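Local atomic coordinates of endo-beta-mannanase (Opitutaceae bacterium TAV5, PDB entry 7BOB), a protein that acts as a homotrimeric family 5 exo-beta-1,4-mannosidase in the termite hindgut, probably releasing mannose units from beta-1,4-linked manno-oligosaccharides. Residues D45-A50 / G89-R94; V277-F282 / N312-W317. One frame throughout, in Å; residues are numbered along the deposited sequence.

Contact 1 (D45-A50 / G89-R94); sequences DLDLMA and GERGLR
A50, near the end of helix 39-51, faces R91 in the turn that follows helix 75-89, their CA atoms 6.2 Å apart; G89 to G92 form a type I turn. L93 fills the apolar half of the contact, reaching the helix between L46 and M49, three residues apart on it. L93 CD1 lies 3.9 Å from L46 CD2 and 4.0 Å from M49 CB. The same L93 CD1 also rests 3.5 Å from L46 O. A50 CB touches the backbone of the turn, 3.3 Å from R91 O. Toward solvent, the R91 chain runs extended from CG to NE, carrying R91 CD past L46 CB (3.8 Å) to D47. There NE, rather than a terminal nitrogen, makes the salt bridge: R91 NE to D47 OD1 is 2.7 Å, with an N-H...O angle of 150°. OD1 sits nearly in the guanidinium plane, whereas the nitrogen lies 40° above the carboxylate plane. R91 NH1 turns back to the carbonyl of A87, tying the same group to the last turn of the helix it follows. G92, with positive phi, is the C-prime residue of a Schellman motif, a helix ending that here docks on the neighbouring outer helix of a beta/alpha barrel.

Contact 2 (V277-F282 / N312-W317); sequences VLLQEF and NGYLWW
Strands 277-282 and 312-316 run parallel, their axes 4.7 Å apart and 4° from alignment, with L279 bridged to Y314 and F282 to W316; the one-residue shift between these bridges marks a beta bulge. V277 O accepts from N312 N (2.8 Å), L279 N gives a weak bond to G313 O, and L279 O receives L315 N almost straight on. Beyond the bulge, L315 O takes F282 N, and F282 O takes W317 N (2.9 Å). L279, Y314, F282 and W316 share the outward face, against helices 258-272 and 352-364 and, at W316, loop residues L340 and L351. F282 takes the crowded rotamer, CG between backbone N and carbonyl carbon (chi1 75°), which brings its ring over the neighbouring strand. The W316 edge meets the face of this ring in an offset T-shaped pair, centroids 5.5 Å apart and planes at 85°; F282 O lies over one face of the W316 indole, toward its rim. L279 CD2 meets Y314 CD1 at 3.9 Å, while L278 CD1 presses tightly on G313 CA (3.4 Å). Within the bulge, E281 lies alongside W317, pointing the same way, E281 CD 3.5 Å from W317 CE3. The E281 carboxylate is held by R58 and Y242, and the Q280 amide by H240, Q96 and D152, so these buried polar ends have partners. E281 occupies the C-terminal end of the seventh barrel strand, where family 5 enzymes carry their nucleophile; its flanking indole and two polar anchors are consistent with a carboxylate held in place for that chemistry.

Overall arrangement
Both contacts belong to the N-terminal beta/alpha barrel, but to different layers of it. Contact 1 lies on the outside, where helix 39-51 meets the turn leading from helix 75-89 into strand 94-101; contact 2 lies in the eight-stranded parallel barrel and joins strands 277-282 and 311-316 of a beta-alpha-beta unit whose helix is 292-309. Contact 1 closes along the chain before contact 2 opens. Their centres are about 17 Å apart and their nearest atoms about 7 Å apart, without touching. Strand 20-23 separates strands 56-62 and 311-316, so the early and late units of the barrel meet around it, closing the scaffold whose C-terminal strand ends probably hold the active site.

Contact 1 (D45-A50 / G89-R94)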
# COMPACT_ATOMS: atom_id res chain seq x y z
N ASP A 45 -9.81 -28.03 -37.54
CA ASP A 45 -9.82 -26.60 -37.20
C ASP A 45 -8.88 -25.82 -38.12
O ASP A 45 -9.19 -24.68 -38.50
CB ASP A 45 -9.41 -26.39 -35.73
CG ASP A 45 -10.53 -26.72 -34.76
OD1 ASP A 45 -11.73 -26.69 -35.14
OD2 ASP A 45 -10.21 -27.02 -33.59
N LEU A 46 -7.73 -26.39 -38.47
CA LEU A 46 -6.85 -25.70 -39.40
C LEU A 46 -7.52 -25.55 -40.76
O LEU A 46 -7.43 -24.48 -41.38
CB LEU A 46 -5.52 -26.44 -39.52
CG LEU A 46 -4.67 -26.57 -38.26
CD1 LEU A 46 -3.46 -27.41 -38.62
CD2 LEU A 46 -4.20 -25.22 -37.81
N ASP A 47 -8.24 -26.59 -41.21
CA ASP A 47 -9.03 -26.47 -42.44
C ASP A 47 -10.02 -25.33 -42.33
O ASP A 47 -10.17 -24.52 -43.26
CB ASP A 47 -9.78 -27.77 -42.72
CG ASP A 47 -8.90 -28.86 -43.31
OD1 ASP A 47 -7.80 -28.55 -43.82
OD2 ASP A 47 -9.31 -30.04 -43.24
N LEU A 48 -10.72 -25.23 -41.19
CA LEU A 48 -11.69 -24.16 -41.04
C LEU A 48 -11.02 -22.79 -41.12
O LEU A 48 -11.54 -21.86 -41.75
CB LEU A 48 -12.46 -24.32 -39.74
CG LEU A 48 -13.60 -23.31 -39.61
CD1 LEU A 48 -14.49 -23.29 -40.87
CD2 LEU A 48 -14.40 -23.59 -38.34
N MET A 49 -9.83 -22.67 -40.53
CA MET A 49 -9.10 -21.40 -40.60
C MET A 49 -8.77 -21.06 -42.04
O MET A 49 -9.08 -19.97 -42.52
CB MET A 49 -7.82 -21.46 -39.77
CG MET A 49 -8.01 -21.65 -38.25
SD MET A 49 -6.40 -21.93 -37.52
CE MET A 49 -6.80 -22.05 -35.76
N ALA A 50 -8.16 -22.01 -42.77
CA ALA A 50 -7.80 -21.77 -44.16
C ALA A 50 -9.02 -21.36 -44.97
O ALA A 50 -8.95 -20.40 -45.76
CB ALA A 50 -7.14 -23.01 -44.76
N GLY A 89 1.49 -25.76 -42.71
CA GLY A 89 2.09 -25.50 -44.00
C GLY A 89 1.24 -25.96 -45.17
O GLY A 89 0.96 -25.20 -46.09
N GLU A 90 0.77 -27.21 -45.12
CA GLU A 90 -0.02 -27.73 -46.23
C GLU A 90 -1.37 -27.05 -46.36
O GLU A 90 -2.09 -27.33 -47.34
CB GLU A 90 -0.28 -29.24 -46.08
CG GLU A 90 0.90 -30.06 -45.67
CD GLU A 90 0.62 -31.55 -45.79
OE1 GLU A 90 -0.59 -31.91 -45.87
OE2 GLU A 90 1.60 -32.37 -45.82
N ARG A 91 -1.77 -26.22 -45.41
CA ARG A 91 -3.05 -25.54 -45.50
C ARG A 91 -2.90 -24.04 -45.65
O ARG A 91 -3.89 -23.32 -45.48
CB ARG A 91 -3.93 -25.88 -44.29
CG ARG A 91 -4.35 -27.31 -44.31
CD ARG A 91 -4.72 -27.87 -42.93
NE ARG A 91 -5.27 -29.18 -43.20
CZ ARG A 91 -4.55 -30.30 -43.30
NH1 ARG A 91 -3.24 -30.28 -43.07
NH2 ARG A 91 -5.14 -31.44 -43.63
N GLY A 92 -1.70 -23.56 -45.96
CA GLY A 92 -1.51 -22.14 -46.19
C GLY A 92 -1.51 -21.30 -44.94
O GLY A 92 -1.75 -20.09 -45.01
N LEU A 93 -1.28 -21.90 -43.78
CA LEU A 93 -1.24 -21.17 -42.51
C LEU A 93 0.20 -21.12 -42.04
O LEU A 93 0.85 -22.16 -41.90
CB LEU A 93 -2.13 -21.86 -41.48
CG LEU A 93 -3.59 -22.01 -41.91
CD1 LEU A 93 -4.32 -22.93 -40.95
CD2 LEU A 93 -4.29 -20.65 -42.00
N ARG A 94 0.72 -19.90 -41.84
CA ARG A 94 2.04 -19.67 -41.27
C ARG A 94 1.95 -19.75 -39.75
O ARG A 94 1.28 -18.92 -39.12
CB ARG A 94 2.62 -18.32 -41.71
CG ARG A 94 2.55 -18.07 -43.23
CD ARG A 94 3.31 -16.81 -43.67
NE ARG A 94 4.76 -16.99 -43.59
CZ ARG A 94 5.60 -16.93 -44.63
NH1 ARG A 94 5.14 -16.68 -45.86
NH2 ARG A 94 6.90 -17.12 -44.42

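Contact 2 (V277-F282 / N312-W317)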
# COMPACT_ATOMS: atom_id res chain seq x y z
N VAL A 277 4.48 -3.08 -35.25
CA VAL A 277 3.61 -3.61 -34.21
C VAL A 277 2.53 -4.50 -34.81
O VAL A 277 1.83 -4.09 -35.74
CB VAL A 277 2.98 -2.49 -33.34
CG1 VAL A 277 2.16 -1.57 -34.16
CG2 VAL A 277 2.12 -3.10 -32.28
N LEU A 278 2.44 -5.72 -34.29
CA LEU A 278 1.43 -6.71 -34.64
C LEU A 278 0.31 -6.68 -33.60
O LEU A 278 0.58 -6.79 -32.40
CB LEU A 278 2.05 -8.11 -34.68
CG LEU A 278 1.10 -9.29 -34.87
CD1 LEU A 278 0.43 -9.12 -36.22
CD2 LEU A 278 1.80 -10.67 -34.84
N LEU A 279 -0.94 -6.56 -34.06
CA LEU A 279 -2.07 -6.73 -33.16
C LEU A 279 -2.22 -8.23 -32.92
O LEU A 279 -3.03 -8.91 -33.55
CB LEU A 279 -3.35 -6.13 -33.74
CG LEU A 279 -4.54 -6.11 -32.77
CD1 LEU A 279 -4.21 -5.27 -31.55
CD2 LEU A 279 -5.84 -5.61 -33.43
N GLN A 280 -1.40 -8.73 -31.99
CA GLN A 280 -1.22 -10.18 -31.84
C GLN A 280 -2.40 -10.85 -31.15
O GLN A 280 -2.55 -12.08 -31.26
CB GLN A 280 0.05 -10.44 -31.04
CG GLN A 280 0.50 -11.89 -31.02
CD GLN A 280 1.71 -12.04 -30.16
OE1 GLN A 280 1.75 -11.52 -29.05
NE2 GLN A 280 2.72 -12.73 -30.68
N GLU A 281 -3.23 -10.08 -30.46
CA GLU A 281 -4.41 -10.57 -29.77
C GLU A 281 -5.41 -9.43 -29.74
O GLU A 281 -5.09 -8.34 -29.25
CB GLU A 281 -4.13 -10.98 -28.31
CG GLU A 281 -3.46 -12.30 -28.06
CD GLU A 281 -3.32 -12.56 -26.55
OE1 GLU A 281 -4.12 -11.98 -25.76
OE2 GLU A 281 -2.40 -13.29 -26.15
N PHE A 282 -6.63 -9.69 -30.21
CA PHE A 282 -7.72 -8.78 -29.95
C PHE A 282 -8.98 -9.61 -29.85
O PHE A 282 -9.07 -10.68 -30.46
CB PHE A 282 -7.82 -7.71 -31.04
CG PHE A 282 -8.40 -8.23 -32.31
CD1 PHE A 282 -7.61 -8.96 -33.19
CD2 PHE A 282 -9.75 -8.05 -32.59
CE1 PHE A 282 -8.16 -9.46 -34.36
CE2 PHE A 282 -10.30 -8.56 -33.75
CZ PHE A 282 -9.51 -9.26 -34.64
N ASN A 312 0.40 -4.16 -38.19
CA ASN A 312 0.79 -4.88 -39.40
C ASN A 312 0.17 -6.26 -39.50
O ASN A 312 0.62 -7.08 -40.31
CB ASN A 312 2.32 -4.95 -39.53
CG ASN A 312 2.98 -5.71 -38.39
OD1 ASN A 312 2.32 -6.45 -37.66
ND2 ASN A 312 4.29 -5.54 -38.24
N GLY A 313 -0.86 -6.55 -38.71
CA GLY A 313 -1.46 -7.87 -38.70
C GLY A 313 -2.44 -8.02 -37.55
O GLY A 313 -2.41 -7.21 -36.62
N TYR A 314 -3.32 -9.01 -37.62
CA TYR A 314 -4.50 -9.07 -36.76
C TYR A 314 -4.81 -10.53 -36.45
O TYR A 314 -5.12 -11.30 -37.35
CB TYR A 314 -5.72 -8.40 -37.42
CG TYR A 314 -5.39 -7.06 -38.02
CD1 TYR A 314 -5.63 -5.86 -37.32
CD2 TYR A 314 -4.82 -6.98 -39.29
CE1 TYR A 314 -5.31 -4.64 -37.88
CE2 TYR A 314 -4.48 -5.78 -39.84
CZ TYR A 314 -4.73 -4.61 -39.15
OH TYR A 314 -4.38 -3.42 -39.75
N LEU A 315 -4.73 -10.88 -35.17
CA LEU A 315 -4.98 -12.25 -34.71
C LEU A 315 -6.03 -12.22 -33.60
O LEU A 315 -5.81 -11.60 -32.55
CB LEU A 315 -3.70 -12.92 -34.21
CG LEU A 315 -2.54 -12.99 -35.21
CD1 LEU A 315 -1.33 -13.64 -34.57
CD2 LEU A 315 -2.98 -13.74 -36.45
N TRP A 316 -7.14 -12.88 -33.84
CA TRP A 316 -8.25 -12.90 -32.90
C TRP A 316 -7.97 -13.84 -31.73
O TRP A 316 -7.26 -14.84 -31.86
CB TRP A 316 -9.51 -13.31 -33.65
CG TRP A 316 -10.65 -13.69 -32.79
CD1 TRP A 316 -10.92 -14.93 -32.29
CD2 TRP A 316 -11.70 -12.83 -32.35
NE1 TRP A 316 -12.08 -14.90 -31.56
CE2 TRP A 316 -12.58 -13.62 -31.58
CE3 TRP A 316 -11.99 -11.48 -32.55
CZ2 TRP A 316 -13.72 -13.08 -30.99
CZ3 TRP A 316 -13.13 -10.95 -31.96
CH2 TRP A 316 -13.99 -11.76 -31.20
N TRP A 317 -8.53 -13.50 -30.56
CA TRP A 317 -8.54 -14.39 -29.39
C TRP A 317 -9.98 -14.78 -29.07
O TRP A 317 -10.78 -13.91 -28.74
CB TRP A 317 -7.91 -13.74 -28.14
CG TRP A 317 -7.75 -14.82 -27.12
CD1 TRP A 317 -8.74 -15.40 -26.36
CD2 TRP A 317 -6.55 -15.56 -26.84
NE1 TRP A 317 -8.22 -16.44 -25.61
CE2 TRP A 317 -6.88 -16.55 -25.88
CE3 TRP A 317 -5.23 -15.45 -27.27
CZ2 TRP A 317 -5.94 -17.45 -25.38
CZ3 TRP A 317 -4.28 -16.36 -26.77
CH2 TRP A 317 -4.65 -17.34 -25.84